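Local coordinates for PUA domain-containing protein (Thermoplasma acidophilum DSM 1728, PDB 1Q7H) that is of unknown function but carries a PUA domain behind a pre-PUA domain and probably binds RNA, at residues 19-29 against 62-71; 83-94 against 133-144. All coordinates share one frame; numbering follows the deposited sequence.

Contact 1 (19-29 against 62-71). Unlike the reference sequence in segment 19-29: S20 (reference Ala).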
# COMPACT_ATOMS: atom_id res chain seq x y z
N MSE A 19 -4.05 -3.51 -9.85
CA MSE A 19 -4.66 -3.11 -8.59
C MSE A 19 -5.85 -3.99 -8.21
O MSE A 19 -6.12 -4.20 -7.03
CB MSE A 19 -5.08 -1.64 -8.67
CG MSE A 19 -3.91 -0.68 -8.75
SE MSE A 19 -2.69 -0.82 -7.22
CE MSE A 19 -1.37 -2.02 -7.98
N SER A 20 -6.56 -4.50 -9.22
CA SER A 20 -7.72 -5.37 -8.97
C SER A 20 -7.27 -6.66 -8.29
O SER A 20 -8.07 -7.37 -7.68
CB SER A 20 -8.44 -5.69 -10.29
OG SER A 20 -9.65 -6.41 -10.06
N ARG A 21 -5.99 -6.98 -8.39
CA ARG A 21 -5.46 -8.18 -7.74
C ARG A 21 -5.65 -8.09 -6.24
O ARG A 21 -5.74 -9.11 -5.56
CB ARG A 21 -3.97 -8.32 -8.03
CG ARG A 21 -3.62 -8.79 -9.43
CD ARG A 21 -2.11 -8.92 -9.55
NE ARG A 21 -1.56 -9.55 -8.35
CZ ARG A 21 -0.29 -9.46 -7.97
NH1 ARG A 21 0.57 -8.75 -8.69
NH2 ARG A 21 0.11 -10.06 -6.86
N TYR A 22 -5.69 -6.87 -5.72
CA TYR A 22 -5.85 -6.66 -4.29
C TYR A 22 -7.23 -6.15 -3.96
O TYR A 22 -7.49 -5.69 -2.84
CB TYR A 22 -4.80 -5.67 -3.80
CG TYR A 22 -3.40 -6.16 -4.01
CD1 TYR A 22 -2.91 -7.24 -3.28
CD2 TYR A 22 -2.56 -5.57 -4.96
CE1 TYR A 22 -1.62 -7.73 -3.49
CE2 TYR A 22 -1.27 -6.05 -5.18
CZ TYR A 22 -0.80 -7.13 -4.43
OH TYR A 22 0.48 -7.61 -4.63
N GLY A 23 -8.13 -6.23 -4.94
CA GLY A 23 -9.49 -5.76 -4.74
C GLY A 23 -9.61 -4.24 -4.76
O GLY A 23 -10.63 -3.70 -4.35
N ILE A 24 -8.56 -3.56 -5.22
CA ILE A 24 -8.58 -2.09 -5.31
C ILE A 24 -9.17 -1.81 -6.70
O ILE A 24 -8.55 -2.07 -7.73
CB ILE A 24 -7.14 -1.51 -5.18
CG1 ILE A 24 -6.56 -1.89 -3.81
CG2 ILE A 24 -7.17 0.02 -5.33
CD1 ILE A 24 -5.12 -1.49 -3.57
N ASP A 25 -10.39 -1.29 -6.71
CA ASP A 25 -11.12 -1.04 -7.95
C ASP A 25 -11.02 0.36 -8.55
O ASP A 25 -11.68 1.29 -8.07
CB ASP A 25 -12.60 -1.39 -7.73
CG ASP A 25 -13.43 -1.29 -9.00
OD1 ASP A 25 -12.94 -0.75 -10.02
OD2 ASP A 25 -14.58 -1.75 -8.97
N ILE A 26 -10.22 0.52 -9.60
CA ILE A 26 -10.09 1.80 -10.29
C ILE A 26 -10.40 1.62 -11.77
O ILE A 26 -10.00 2.43 -12.60
CB ILE A 26 -8.68 2.41 -10.15
CG1 ILE A 26 -7.63 1.37 -10.52
CG2 ILE A 26 -8.47 2.95 -8.74
CD1 ILE A 26 -6.22 1.93 -10.55
N THR A 27 -11.09 0.54 -12.10
CA THR A 27 -11.44 0.26 -13.48
C THR A 27 -12.15 1.47 -14.08
O THR A 27 -13.06 2.02 -13.46
CB THR A 27 -12.37 -0.96 -13.57
OG1 THR A 27 -11.64 -2.14 -13.23
CG2 THR A 27 -12.94 -1.11 -14.97
N GLY A 28 -11.73 1.89 -15.26
CA GLY A 28 -12.35 3.03 -15.91
C GLY A 28 -11.74 4.39 -15.58
O GLY A 28 -12.05 5.38 -16.24
N GLU A 29 -10.89 4.46 -14.56
CA GLU A 29 -10.26 5.73 -14.20
C GLU A 29 -9.12 6.06 -15.16
O GLU A 29 -8.26 5.22 -15.44
CB GLU A 29 -9.71 5.64 -12.77
CG GLU A 29 -10.73 5.17 -11.74
CD GLU A 29 -11.36 6.30 -10.95
OE1 GLU A 29 -11.08 7.49 -11.26
OE2 GLU A 29 -12.13 6.01 -10.00
N LEU A 62 -4.58 6.15 -2.63
CA LEU A 62 -5.42 5.20 -3.34
C LEU A 62 -6.05 4.23 -2.33
O LEU A 62 -7.22 3.90 -2.44
CB LEU A 62 -4.62 4.41 -4.39
CG LEU A 62 -5.43 3.32 -5.10
CD1 LEU A 62 -6.68 3.93 -5.75
CD2 LEU A 62 -4.57 2.66 -6.17
N LEU A 63 -5.27 3.78 -1.35
CA LEU A 63 -5.80 2.86 -0.36
C LEU A 63 -7.03 3.44 0.34
O LEU A 63 -7.97 2.71 0.70
CB LEU A 63 -4.73 2.52 0.68
CG LEU A 63 -3.55 1.65 0.24
CD1 LEU A 63 -2.67 1.38 1.44
CD2 LEU A 63 -4.04 0.33 -0.34
N ASN A 64 -7.05 4.76 0.52
CA ASN A 64 -8.16 5.39 1.21
C ASN A 64 -9.28 5.81 0.27
O ASN A 64 -10.39 6.06 0.72
CB ASN A 64 -7.65 6.58 2.03
CG ASN A 64 -6.87 6.13 3.26
OD1 ASN A 64 -5.68 6.44 3.42
ND2 ASN A 64 -7.54 5.38 4.12
N TYR A 65 -8.98 5.88 -1.02
CA TYR A 65 -9.97 6.24 -2.02
C TYR A 65 -10.73 4.98 -2.46
O TYR A 65 -11.94 5.01 -2.65
CB TYR A 65 -9.27 6.89 -3.22
CG TYR A 65 -10.13 7.03 -4.46
CD1 TYR A 65 -11.40 7.60 -4.40
CD2 TYR A 65 -9.65 6.61 -5.71
CE1 TYR A 65 -12.18 7.76 -5.54
CE2 TYR A 65 -10.42 6.77 -6.86
CZ TYR A 65 -11.68 7.35 -6.77
OH TYR A 65 -12.46 7.51 -7.90
N ARG A 66 -10.01 3.88 -2.62
CA ARG A 66 -10.60 2.61 -3.03
C ARG A 66 -9.96 1.50 -2.21
O ARG A 66 -8.92 0.96 -2.60
CB ARG A 66 -10.33 2.38 -4.53
CG ARG A 66 -11.13 3.28 -5.45
CD ARG A 66 -12.57 2.83 -5.49
NE ARG A 66 -13.42 3.73 -6.27
CZ ARG A 66 -14.15 4.70 -5.74
NH1 ARG A 66 -14.15 4.92 -4.43
NH2 ARG A 66 -14.92 5.44 -6.53
N ASN A 67 -10.57 1.17 -1.07
CA ASN A 67 -10.02 0.16 -0.18
C ASN A 67 -9.73 -1.19 -0.82
O ASN A 67 -10.45 -1.63 -1.71
CB ASN A 67 -10.97 -0.13 1.00
CG ASN A 67 -11.23 1.08 1.88
OD1 ASN A 67 -10.47 2.05 1.91
ND2 ASN A 67 -12.31 1.01 2.64
N PRO A 68 -8.64 -1.84 -0.41
CA PRO A 68 -8.33 -3.15 -0.98
C PRO A 68 -9.28 -4.10 -0.24
O PRO A 68 -9.83 -3.73 0.80
CB PRO A 68 -6.87 -3.37 -0.55
CG PRO A 68 -6.79 -2.64 0.74
CD PRO A 68 -7.50 -1.34 0.38
N SER A 69 -9.46 -5.31 -0.75
CA SER A 69 -10.35 -6.27 -0.10
C SER A 69 -9.59 -7.44 0.50
O SER A 69 -10.19 -8.34 1.08
CB SER A 69 -11.39 -6.79 -1.09
OG SER A 69 -10.77 -7.45 -2.18
N ARG A 70 -8.27 -7.44 0.35
CA ARG A 70 -7.46 -8.52 0.91
C ARG A 70 -6.13 -7.98 1.38
O ARG A 70 -5.76 -6.85 1.06
CB ARG A 70 -7.24 -9.64 -0.11
CG ARG A 70 -6.68 -9.18 -1.46
CD ARG A 70 -6.73 -10.31 -2.51
NE ARG A 70 -5.73 -11.35 -2.27
CZ ARG A 70 -4.50 -11.37 -2.79
NH1 ARG A 70 -4.10 -10.40 -3.60
NH2 ARG A 70 -3.68 -12.36 -2.49
N ASN A 71 -5.44 -8.79 2.18
CA ASN A 71 -4.12 -8.47 2.71
C ASN A 71 -4.10 -7.27 3.62
O ASN A 71 -3.12 -6.54 3.67
CB ASN A 71 -3.13 -8.28 1.57
CG ASN A 71 -2.92 -9.56 0.78
OD1 ASN A 71 -3.66 -10.53 0.94
ND2 ASN A 71 -1.91 -9.57 -0.09
O HOH W 1 -1.49 -11.51 -4.94
O HOH W 2 -11.70 -0.92 -4.19
O HOH W 3 -13.23 3.87 -9.02
O HOH W 4 -15.62 5.91 -9.82

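Contact 2 (83-94 against 133-144)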
# COMPACT_ATOMS: atom_id res chain seq x y z
N ILE A 83 4.45 3.82 12.39
CA ILE A 83 4.22 3.25 11.07
C ILE A 83 4.11 4.45 10.12
O ILE A 83 4.60 4.40 9.00
CB ILE A 83 2.91 2.43 11.04
CG1 ILE A 83 3.07 1.16 11.89
CG2 ILE A 83 2.54 2.10 9.61
CD1 ILE A 83 4.25 0.27 11.50
N LEU A 84 3.49 5.54 10.58
CA LEU A 84 3.35 6.73 9.76
C LEU A 84 4.71 7.30 9.38
O LEU A 84 4.82 8.06 8.42
CB LEU A 84 2.52 7.80 10.47
CG LEU A 84 1.02 7.51 10.35
CD1 LEU A 84 0.22 8.40 11.30
CD2 LEU A 84 0.59 7.76 8.90
N ASN A 85 5.74 6.92 10.13
CA ASN A 85 7.10 7.37 9.87
C ASN A 85 7.96 6.31 9.18
O ASN A 85 9.16 6.49 9.06
CB ASN A 85 7.78 7.81 11.17
CG ASN A 85 7.19 9.10 11.71
OD1 ASN A 85 6.83 9.99 10.95
ND2 ASN A 85 7.10 9.20 13.03
N GLY A 86 7.35 5.21 8.75
CA GLY A 86 8.10 4.18 8.05
C GLY A 86 8.75 3.08 8.89
O GLY A 86 9.50 2.27 8.37
N SER A 87 8.46 3.06 10.18
CA SER A 87 9.01 2.03 11.05
C SER A 87 8.53 0.65 10.61
O SER A 87 7.45 0.53 10.03
CB SER A 87 8.53 2.26 12.47
OG SER A 87 8.65 1.08 13.22
N ASP A 88 9.32 -0.39 10.88
CA ASP A 88 8.90 -1.75 10.56
C ASP A 88 7.68 -2.00 11.46
O ASP A 88 7.48 -1.31 12.46
CB ASP A 88 9.96 -2.79 10.92
CG ASP A 88 11.21 -2.71 10.05
OD1 ASP A 88 11.09 -2.54 8.82
OD2 ASP A 88 12.31 -2.86 10.62
N LEU A 89 6.88 -3.00 11.11
CA LEU A 89 5.70 -3.33 11.89
C LEU A 89 5.96 -4.58 12.72
O LEU A 89 6.27 -5.64 12.17
CB LEU A 89 4.50 -3.55 10.96
CG LEU A 89 3.22 -4.11 11.57
CD1 LEU A 89 2.74 -3.20 12.69
CD2 LEU A 89 2.16 -4.26 10.48
N PHE A 90 5.81 -4.47 14.03
CA PHE A 90 6.04 -5.59 14.93
C PHE A 90 4.73 -6.21 15.39
O PHE A 90 3.75 -5.52 15.63
CB PHE A 90 6.90 -5.12 16.10
CG PHE A 90 8.28 -4.70 15.68
CD1 PHE A 90 9.28 -5.64 15.47
CD2 PHE A 90 8.56 -3.37 15.37
CE1 PHE A 90 10.53 -5.28 14.96
CE2 PHE A 90 9.81 -2.99 14.86
CZ PHE A 90 10.79 -3.96 14.65
N ALA A 91 4.73 -7.54 15.49
CA ALA A 91 3.54 -8.30 15.86
C ALA A 91 2.71 -7.82 17.05
O ALA A 91 1.48 -7.86 17.00
CB ALA A 91 3.91 -9.77 16.06
N PRO A 92 3.35 -7.36 18.14
CA PRO A 92 2.62 -6.88 19.31
C PRO A 92 1.65 -5.75 19.01
O PRO A 92 0.68 -5.53 19.75
CB PRO A 92 3.72 -6.43 20.26
CG PRO A 92 4.88 -7.27 19.86
CD PRO A 92 4.80 -7.26 18.36
N GLY A 93 1.90 -5.01 17.94
CA GLY A 93 1.02 -3.90 17.61
C GLY A 93 -0.07 -4.24 16.62
O GLY A 93 -0.83 -3.37 16.19
N ILE A 94 -0.17 -5.51 16.25
CA ILE A 94 -1.20 -5.93 15.31
C ILE A 94 -2.48 -6.38 16.01
O ILE A 94 -2.46 -7.25 16.88
CB ILE A 94 -0.68 -7.06 14.39
CG1 ILE A 94 0.37 -6.49 13.43
CG2 ILE A 94 -1.84 -7.69 13.61
CD1 ILE A 94 0.99 -7.51 12.50
N LYS A 133 2.34 -13.37 18.51
CA LYS A 133 2.26 -11.93 18.75
C LYS A 133 3.64 -11.38 19.06
O LYS A 133 3.80 -10.51 19.92
CB LYS A 133 1.31 -11.60 19.91
CG LYS A 133 -0.16 -11.50 19.51
CD LYS A 133 -0.34 -10.51 18.36
CE LYS A 133 -1.61 -9.69 18.52
NZ LYS A 133 -2.83 -10.54 18.59
N ARG A 134 4.65 -11.89 18.36
CA ARG A 134 6.01 -11.41 18.55
C ARG A 134 6.79 -11.55 17.26
O ARG A 134 6.52 -12.45 16.46
CB ARG A 134 6.72 -12.16 19.68
CG ARG A 134 7.10 -13.59 19.37
CD ARG A 134 8.26 -14.05 20.26
NE ARG A 134 8.32 -15.50 20.44
CZ ARG A 134 8.26 -16.39 19.45
NH1 ARG A 134 8.14 -15.98 18.19
NH2 ARG A 134 8.34 -17.68 19.71
N GLY A 135 7.76 -10.66 17.06
CA GLY A 135 8.58 -10.71 15.86
C GLY A 135 8.22 -9.61 14.89
O GLY A 135 7.21 -8.93 15.06
N LYS A 136 9.05 -9.42 13.87
CA LYS A 136 8.80 -8.40 12.86
C LYS A 136 7.78 -8.97 11.89
O LYS A 136 8.07 -9.89 11.13
CB LYS A 136 10.09 -8.06 12.12
CG LYS A 136 9.90 -6.97 11.06
CD LYS A 136 11.20 -6.65 10.34
CE LYS A 136 12.22 -6.01 11.27
NZ LYS A 136 13.46 -5.60 10.54
N ALA A 137 6.57 -8.42 11.91
CA ALA A 137 5.50 -8.88 11.03
C ALA A 137 5.66 -8.39 9.59
O ALA A 137 5.31 -9.10 8.64
CB ALA A 137 4.15 -8.46 11.59
N ALA A 138 6.18 -7.18 9.42
CA ALA A 138 6.35 -6.63 8.08
C ALA A 138 7.30 -5.46 8.03
O ALA A 138 7.57 -4.82 9.04
CB ALA A 138 4.99 -6.18 7.54
N ARG A 139 7.83 -5.19 6.84
CA ARG A 139 8.67 -4.03 6.66
C ARG A 139 7.77 -3.08 5.87
O ARG A 139 7.02 -3.52 5.01
CB ARG A 139 9.93 -4.36 5.85
CG ARG A 139 9.70 -4.81 4.42
CD ARG A 139 11.04 -4.93 3.67
NE ARG A 139 10.89 -5.50 2.33
CZ ARG A 139 10.63 -6.78 2.09
NH1 ARG A 139 10.51 -7.64 3.10
NH2 ARG A 139 10.47 -7.21 0.84
N ILE A 140 7.81 -1.79 6.20
CA ILE A 140 6.98 -0.80 5.49
C ILE A 140 7.70 -0.26 4.25
O ILE A 140 8.83 0.21 4.35
CB ILE A 140 6.58 0.38 6.42
CG1 ILE A 140 5.27 0.08 7.15
CG2 ILE A 140 6.33 1.63 5.59
CD1 ILE A 140 5.00 -1.35 7.42
N ILE A 141 7.04 -0.33 3.10
CA ILE A 141 7.64 0.13 1.86
C ILE A 141 7.07 1.45 1.33
O ILE A 141 7.61 2.05 0.40
CB ILE A 141 7.55 -0.93 0.74
CG1 ILE A 141 6.09 -1.26 0.45
CG2 ILE A 141 8.30 -2.19 1.16
CD1 ILE A 141 5.92 -2.25 -0.69
N HIS A 142 5.97 1.90 1.92
CA HIS A 142 5.38 3.18 1.54
C HIS A 142 4.55 3.72 2.68
O HIS A 142 3.76 3.00 3.29
CB HIS A 142 4.49 3.06 0.29
CG HIS A 142 3.77 4.34 -0.03
ND1 HIS A 142 2.40 4.40 -0.22
CD2 HIS A 142 4.21 5.62 -0.09
CE1 HIS A 142 2.04 5.66 -0.38
NE2 HIS A 142 3.11 6.42 -0.30
N PHE A 143 4.73 5.00 2.96
CA PHE A 143 4.01 5.65 4.04
C PHE A 143 3.88 7.12 3.69
O PHE A 143 4.57 7.61 2.80
CB PHE A 143 4.76 5.45 5.37
CG PHE A 143 6.18 5.93 5.34
CD1 PHE A 143 6.51 7.20 5.82
CD2 PHE A 143 7.19 5.13 4.82
CE1 PHE A 143 7.83 7.65 5.78
CE2 PHE A 143 8.51 5.58 4.78
CZ PHE A 143 8.83 6.85 5.26
N PRO A 144 3.00 7.86 4.39
CA PRO A 144 2.83 9.28 4.08
C PRO A 144 4.11 10.11 4.18
O PRO A 144 4.89 9.97 5.11
CB PRO A 144 1.77 9.73 5.08
CG PRO A 144 1.00 8.46 5.38
CD PRO A 144 2.13 7.47 5.51
O HOH W 5 3.90 10.73 8.07
O HOH W 6 10.05 -0.73 7.54
O HOH W 7 10.41 2.47 5.77

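Contact 1 (19-29 against 62-71)
I24 and P68 bring the turn that follows helix 9-20 against the chain that leaves helix 60-65, their side chains lying side by side and pointing the same way. From its CB, I24 splits into two branches. A chi1 of -61° sets CG1 beside the backbone N and leaves CG2 anti to it; CG2 reaches L62 CG at 3.7 Å and also lies against the carbonyl oxygen of R66, CG1 rests on P68 CB at 3.6 Å, and CD1 at the tip meets L63 CD2. G23, the C-prime glycine of a Schellman motif, turns the chain here, and S69 N donates to Y22 O at 2.9 Å. Beyond it R70 bends at chi3 so that NH1 bonds to R21 O at 2.9 Å from above the carbonyl plane, while its guanidinium lies only 8° from parallel to the Y22 ring. An alanine at this position is likely to leave R21 O without this donor and to take away the group that lies against Y22 CD1. At the far end Y65 OH donates to E29 OE2 at 2.6 Å on the syn side of the carboxylate; R66 NH2 is 4.5 Å from E29 OE2, which lies well out of the guanidinium plane, so any effect is probably one of charge alone. Beneath these loops, M19 and I24 pack on strand 56-58, whereas Y22 meets F108 of strand 106-111 edge-to-face.

Contact 2 (83-94 against 133-144)
L89 and A138 pair antiparallel where the short edge strand 89-90 joins strand 136-142 in the mixed sheet of the PUA domain, and a classic beta bulge interrupts the pairing at once. L89 N donates to A138 O at 2.8 Å; L89 O in return receives A138 N in its carbonyl plane and, more weakly, A137 N, the two bulge residues both facing L89. Past the bulge the register shifts by one, F90 stands opposite K136, and A91 N closes an almost straight bond (177°) to G135 O.

The tight part lies on the inner side. I94 CD1 presses on A137 CB at 3.4 Å, closer than usual for two carbons, and L89 CB touches I140 CD1; strand 72-75 and helix 126-132 lie against this apolar group, with L89 and I94 on V73 and A91 on V129.

The outer side is looser and polar. K136 sets out with CG anti to the backbone N (chi1 -179°), runs past the F90 ring and bends at chi3, which brings NZ within 3.0 Å of D88 OD2 in a salt bridge made from above the carboxylate plane. Farther along, direct backbone pairing gives way to water: one molecule links G86 O to I140 N, another spans G86 O and I140 O. R139 turns away to a salt bridge with E123.

At the far end L84 CD2 packs on P144 CG, and the turn after helix 80-83 lies over F143. That ring presents one face to the backbone of N85 and G86, and G86 CA sits 3.6 Å from its centroid, 16° off the normal, in a CH-pi contact.

The two contacts follow each other along the chain on opposite sides of its centre, about 21 Å apart between centres. Contact 1, in the pre-PUA part, joins the ends of two helices through loops: its centre is an isoleucine-leucine cluster, with polar side-chain bonds at both ends. Contact 2, in the PUA domain, is edge-strand pairing, so the backbone supplies most of its bonds; the contact as a whole buries more, 893 against 633 Å². Yet it is the more peripheral, with 6 of 21 touching residues buried against 8 of 17 in contact 1. L63 and I83 both touch strand 116-122; I141 and H142, on the side of 133-144 turned from 83-94, touch strand 56-58, as M19 does.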